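Dimethyl-sulfide monooxygenase (Hyphomicrobium sulfonivorans, PDB 6AK1) catalyses the NADH- and oxygen-dependent oxidation of dimethyl sulfide to methanethiol and formaldehyde, as the FMN-dependent large subunit of a two-component monooxygenase. Local coordinates at residues 117-122 with 130-135; 385-390 with 419-424. All coordinates share one frame; numbering follows the deposited sequence.

Contact 1 of 2, residues 117-122 with 130-135; sequences RRLSTL and VAWNVV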
# COMPACT_ATOMS: atom_id res chain seq x y z
N ARG A 117 -1.97 16.23 -8.79
CA ARG A 117 -2.08 17.37 -7.89
C ARG A 117 -2.44 16.92 -6.48
O ARG A 117 -1.91 17.46 -5.50
CB ARG A 117 -3.11 18.38 -8.40
CG ARG A 117 -3.18 19.65 -7.56
CD ARG A 117 -4.23 20.66 -8.06
NE ARG A 117 -5.59 20.24 -7.72
CZ ARG A 117 -6.56 21.07 -7.36
NH1 ARG A 117 -6.32 22.37 -7.28
NH2 ARG A 117 -7.77 20.60 -7.06
N ARG A 118 -3.33 15.94 -6.35
CA ARG A 118 -3.72 15.50 -5.02
C ARG A 118 -2.55 14.88 -4.28
O ARG A 118 -2.39 15.09 -3.07
CB ARG A 118 -4.89 14.52 -5.10
CG ARG A 118 -6.14 15.10 -5.75
CD ARG A 118 -7.23 14.04 -5.93
NE ARG A 118 -7.70 13.56 -4.65
CZ ARG A 118 -7.86 12.28 -4.31
NH1 ARG A 118 -7.63 11.30 -5.18
NH2 ARG A 118 -8.29 12.00 -3.10
N LEU A 119 -1.71 14.11 -4.98
CA LEU A 119 -0.55 13.51 -4.33
C LEU A 119 0.55 14.53 -4.08
O LEU A 119 1.18 14.50 -3.01
CB LEU A 119 -0.02 12.33 -5.17
CG LEU A 119 -0.93 11.09 -5.15
CD1 LEU A 119 -0.57 10.15 -6.26
CD2 LEU A 119 -0.85 10.39 -3.80
N SER A 120 0.80 15.43 -5.04
CA SER A 120 1.75 16.53 -4.81
C SER A 120 1.35 17.34 -3.60
O SER A 120 2.21 17.72 -2.79
CB SER A 120 1.83 17.47 -6.02
OG SER A 120 2.59 16.93 -7.08
N THR A 121 0.05 17.64 -3.47
CA THR A 121 -0.43 18.41 -2.32
C THR A 121 -0.09 17.71 -1.01
O THR A 121 0.34 18.37 -0.05
CB THR A 121 -1.95 18.63 -2.44
OG1 THR A 121 -2.22 19.43 -3.59
CG2 THR A 121 -2.50 19.33 -1.20
N LEU A 122 -0.25 16.39 -0.94
CA LEU A 122 0.10 15.67 0.29
C LEU A 122 1.60 15.68 0.53
O LEU A 122 2.06 15.75 1.68
CB LEU A 122 -0.43 14.24 0.23
CG LEU A 122 -1.93 14.06 0.48
CD1 LEU A 122 -2.26 12.59 0.66
CD2 LEU A 122 -2.37 14.89 1.70
N VAL A 130 4.94 10.96 1.93
CA VAL A 130 3.82 10.25 1.31
C VAL A 130 4.37 9.17 0.39
O VAL A 130 5.41 9.33 -0.25
CB VAL A 130 2.88 11.21 0.56
CG1 VAL A 130 3.59 11.84 -0.64
CG2 VAL A 130 1.63 10.47 0.09
N ALA A 131 3.67 8.04 0.37
CA ALA A 131 3.87 7.00 -0.62
C ALA A 131 2.55 6.80 -1.35
O ALA A 131 1.48 6.89 -0.75
CB ALA A 131 4.33 5.69 0.03
N TRP A 132 2.64 6.54 -2.64
CA TRP A 132 1.48 6.30 -3.48
C TRP A 132 1.40 4.80 -3.75
O TRP A 132 2.27 4.24 -4.42
CB TRP A 132 1.56 7.08 -4.80
CG TRP A 132 0.46 6.74 -5.76
CD1 TRP A 132 -0.78 6.25 -5.44
CD2 TRP A 132 0.49 6.85 -7.19
NE1 TRP A 132 -1.52 6.07 -6.58
CE2 TRP A 132 -0.77 6.43 -7.67
CE3 TRP A 132 1.46 7.28 -8.11
CZ2 TRP A 132 -1.09 6.41 -9.02
CZ3 TRP A 132 1.14 7.27 -9.46
CH2 TRP A 132 -0.12 6.84 -9.91
N ASN A 133 0.36 4.16 -3.24
CA ASN A 133 0.12 2.75 -3.54
C ASN A 133 -0.72 2.68 -4.81
O ASN A 133 -1.93 2.93 -4.79
CB ASN A 133 -0.56 2.05 -2.37
CG ASN A 133 -0.89 0.60 -2.67
OD1 ASN A 133 -0.04 -0.15 -3.15
ND2 ASN A 133 -2.13 0.21 -2.42
N VAL A 134 -0.07 2.33 -5.92
CA VAL A 134 -0.65 2.32 -7.25
C VAL A 134 -1.49 1.05 -7.45
O VAL A 134 -0.95 -0.05 -7.51
CB VAL A 134 0.45 2.41 -8.32
CG1 VAL A 134 -0.14 2.53 -9.71
CG2 VAL A 134 1.38 3.55 -7.99
N VAL A 135 -2.80 1.20 -7.60
CA VAL A 135 -3.66 0.05 -7.80
C VAL A 135 -4.48 0.24 -9.07
O VAL A 135 -4.65 1.36 -9.58
CB VAL A 135 -4.58 -0.24 -6.59
CG1 VAL A 135 -3.77 -0.30 -5.30
CG2 VAL A 135 -5.68 0.78 -6.47

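Contact 2 of 2, residues 385-390 with 419-424; sequences WVDEGG and RGRAQD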
# COMPACT_ATOMS: atom_id res chain seq x y z
N TRP A 385 11.49 -15.00 7.93
CA TRP A 385 10.89 -14.43 6.72
C TRP A 385 11.83 -13.44 6.06
O TRP A 385 11.89 -13.35 4.83
CB TRP A 385 9.57 -13.73 7.04
CG TRP A 385 8.40 -14.59 7.40
CD1 TRP A 385 7.88 -14.77 8.65
CD2 TRP A 385 7.55 -15.33 6.51
NE1 TRP A 385 6.78 -15.58 8.60
CE2 TRP A 385 6.56 -15.95 7.30
CE3 TRP A 385 7.54 -15.54 5.13
CZ2 TRP A 385 5.57 -16.77 6.75
CZ3 TRP A 385 6.56 -16.34 4.58
CH2 TRP A 385 5.58 -16.94 5.39
N VAL A 386 12.56 -12.66 6.85
CA VAL A 386 13.42 -11.63 6.26
C VAL A 386 14.68 -12.25 5.69
O VAL A 386 15.01 -12.05 4.52
CB VAL A 386 13.74 -10.54 7.30
CG1 VAL A 386 14.83 -9.62 6.78
CG2 VAL A 386 12.48 -9.71 7.62
N ASP A 387 15.40 -13.03 6.50
CA ASP A 387 16.70 -13.55 6.08
C ASP A 387 16.54 -14.76 5.17
O ASP A 387 17.14 -14.82 4.10
CB ASP A 387 17.54 -13.87 7.32
CG ASP A 387 17.78 -12.64 8.19
OD1 ASP A 387 17.96 -11.54 7.62
OD2 ASP A 387 17.77 -12.76 9.44
N GLU A 388 15.73 -15.73 5.57
CA GLU A 388 15.53 -16.91 4.74
C GLU A 388 14.58 -16.62 3.58
O GLU A 388 14.85 -17.02 2.44
CB GLU A 388 15.01 -18.06 5.61
CG GLU A 388 14.97 -19.41 4.93
CD GLU A 388 14.60 -20.53 5.90
OE1 GLU A 388 13.94 -21.49 5.45
OE2 GLU A 388 14.98 -20.45 7.10
N GLY A 389 13.46 -15.93 3.84
CA GLY A 389 12.50 -15.66 2.79
C GLY A 389 12.90 -14.54 1.85
O GLY A 389 12.40 -14.48 0.72
N GLY A 390 13.79 -13.65 2.29
CA GLY A 390 14.29 -12.59 1.45
C GLY A 390 13.47 -11.32 1.39
O GLY A 390 13.81 -10.43 0.60
N ARG A 419 18.12 -7.71 19.16
CA ARG A 419 18.77 -8.49 18.10
C ARG A 419 19.35 -7.63 16.98
O ARG A 419 19.85 -8.19 16.00
CB ARG A 419 17.77 -9.48 17.48
CG ARG A 419 17.17 -10.45 18.47
CD ARG A 419 16.21 -11.41 17.80
NE ARG A 419 15.63 -12.32 18.77
CZ ARG A 419 15.06 -13.48 18.46
NH1 ARG A 419 15.00 -13.87 17.19
NH2 ARG A 419 14.56 -14.25 19.42
N GLY A 420 19.27 -6.30 17.09
CA GLY A 420 19.84 -5.41 16.10
C GLY A 420 19.07 -5.30 14.80
O GLY A 420 19.63 -4.89 13.79
N ARG A 421 17.78 -5.64 14.80
CA ARG A 421 17.01 -5.69 13.56
C ARG A 421 16.05 -4.52 13.37
O ARG A 421 15.62 -4.27 12.24
CB ARG A 421 16.21 -7.00 13.49
CG ARG A 421 17.02 -8.28 13.58
CD ARG A 421 18.27 -8.27 12.70
NE ARG A 421 18.01 -8.25 11.26
CZ ARG A 421 17.82 -9.34 10.52
NH1 ARG A 421 17.81 -10.54 11.09
NH2 ARG A 421 17.60 -9.21 9.21
N ALA A 422 15.69 -3.81 14.43
CA ALA A 422 14.75 -2.71 14.35
C ALA A 422 15.43 -1.43 14.80
O ALA A 422 16.24 -1.45 15.72
CB ALA A 422 13.50 -2.96 15.21
N GLN A 423 15.09 -0.32 14.14
CA GLN A 423 15.66 0.98 14.51
C GLN A 423 15.03 1.48 15.81
O GLN A 423 13.88 1.18 16.12
CB GLN A 423 15.45 2.01 13.40
CG GLN A 423 13.98 2.29 13.06
CD GLN A 423 13.80 3.16 11.81
OE1 GLN A 423 14.74 3.38 11.04
NE2 GLN A 423 12.58 3.68 11.61
N ASP A 424 15.80 2.25 16.58
CA ASP A 424 15.26 2.90 17.76
C ASP A 424 15.22 4.41 17.61
O ASP A 424 15.00 5.12 18.60
CB ASP A 424 16.04 2.51 19.02
CG ASP A 424 17.50 2.86 18.94
OD1 ASP A 424 17.89 3.73 18.12
OD2 ASP A 424 18.28 2.28 19.72

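Contact 1 of 2, residues 117-122 with 130-135
L119 sets its CD1 methyl on one face of the W132 indole, 3.6 Å from W132 CD2. The approach is a CH-pi contact: L119 CD1 stands 3.7 Å from the centroid of the five-membered ring of W132 and 18° off its normal. The leucine side chain meets the indole at about a right angle, and a single methyl does the touching. Beneath the opposite face, V134 CG2 of the same strand lies 3.5 Å from the ring plane of W132, and the indole is sandwiched between two methyl groups. One turn closer to the end of the helix the packing is looser, with L122 CB 4.3 Å from V130 CG2. The contact belongs to the beta-alpha-beta unit of strand 100-106, helix 112-126 and strand 130-135 in the TIM barrel of this luciferase-like monooxygenase; the helix segment runs nearly antiparallel to the strand it leads into, at 153°, with axes 9.0 Å apart. V130 and W132 alternate with A131 along the strand: the CB atoms of V130 and W132 point toward the helix, that of A131 away. A chi1 of 173° sets W132 CG beside its carbonyl carbon and carries the indole obliquely out from the strand; NE1 donates to the backbone carbonyl of A105, and this bond, with the methyls on both faces, probably limits the rotation of the ring. Helix 157-174 adds a further apolar layer through M165 and M168 on W132 and W172 on L119. On the far side of the helix, T121 OG1 and T121 N both donate to R117 O, from opposite faces of its carbonyl plane.

Contact 2 of 2, residues 385-390 with 419-424
The C-terminal turn of helix 375-388, one of the outer helices of the TIM barrel, is tied here to the loop that follows helix 403-418. That later helix ends in a Schellman motif at G420, with positive phi, and R421 follows with its CB toward helix 375-388. D387 and R421 meet from opposite directions in a two-pronged, end-on salt bridge. R421 NH1 lies 2.8 Å from D387 OD2 and donates to its syn lone pair along a nearly straight bond of 168°. Its partner bond, from R421 NH2 to D387 OD1, is also 2.8 Å but more bent and slightly tilted from both planes. Carboxylate and guanidinium are nearly coplanar, 10° apart. Bends at chi2 and chi3 fold the arginine chain and bring its guanidinium to the aspartate. V386 slides past it in the opposite direction, its CG1 methyl 3.7 Å from R421 NH2. Beyond the pair, E383 forms a second salt bridge with R421 NH1, and R421 NE donates to the backbone carbonyl of K3, the first modelled residue, which brings the N-terminal segment into the same junction. A leucine in place of R421 would probably leave the D387 carboxylate without this partner, E383 with one cation fewer, though its salt bridge with R419 would remain, and the K3 carbonyl without this donor. Held at all three nitrogens, the guanidinium has little freedom to turn, and the two carboxylates probably offset its positive charge, which matters the more because the arginine is buried.

Overall arrangement
Contact 1 and contact 2 lie in series along the chain and do not touch: their centres are 28 Å apart and their nearest atoms about 14 Å. Both fasten outer helices of the TIM barrel, contact 1 by apolar packing against a barrel strand and contact 2 by ion pairing with a loop. The parallel barrel sheet runs between them: strand 130-135 carries contact 1, and V386 of contact 2 packs on F394 of strand 393-397. Only contact 1 approaches the probable FMN site: the side chain of W132 is about 6 Å from that of T104 and about 10 Å from that of D58, both assigned by similarity. Contact 2 is remote from the FMN-binding residues.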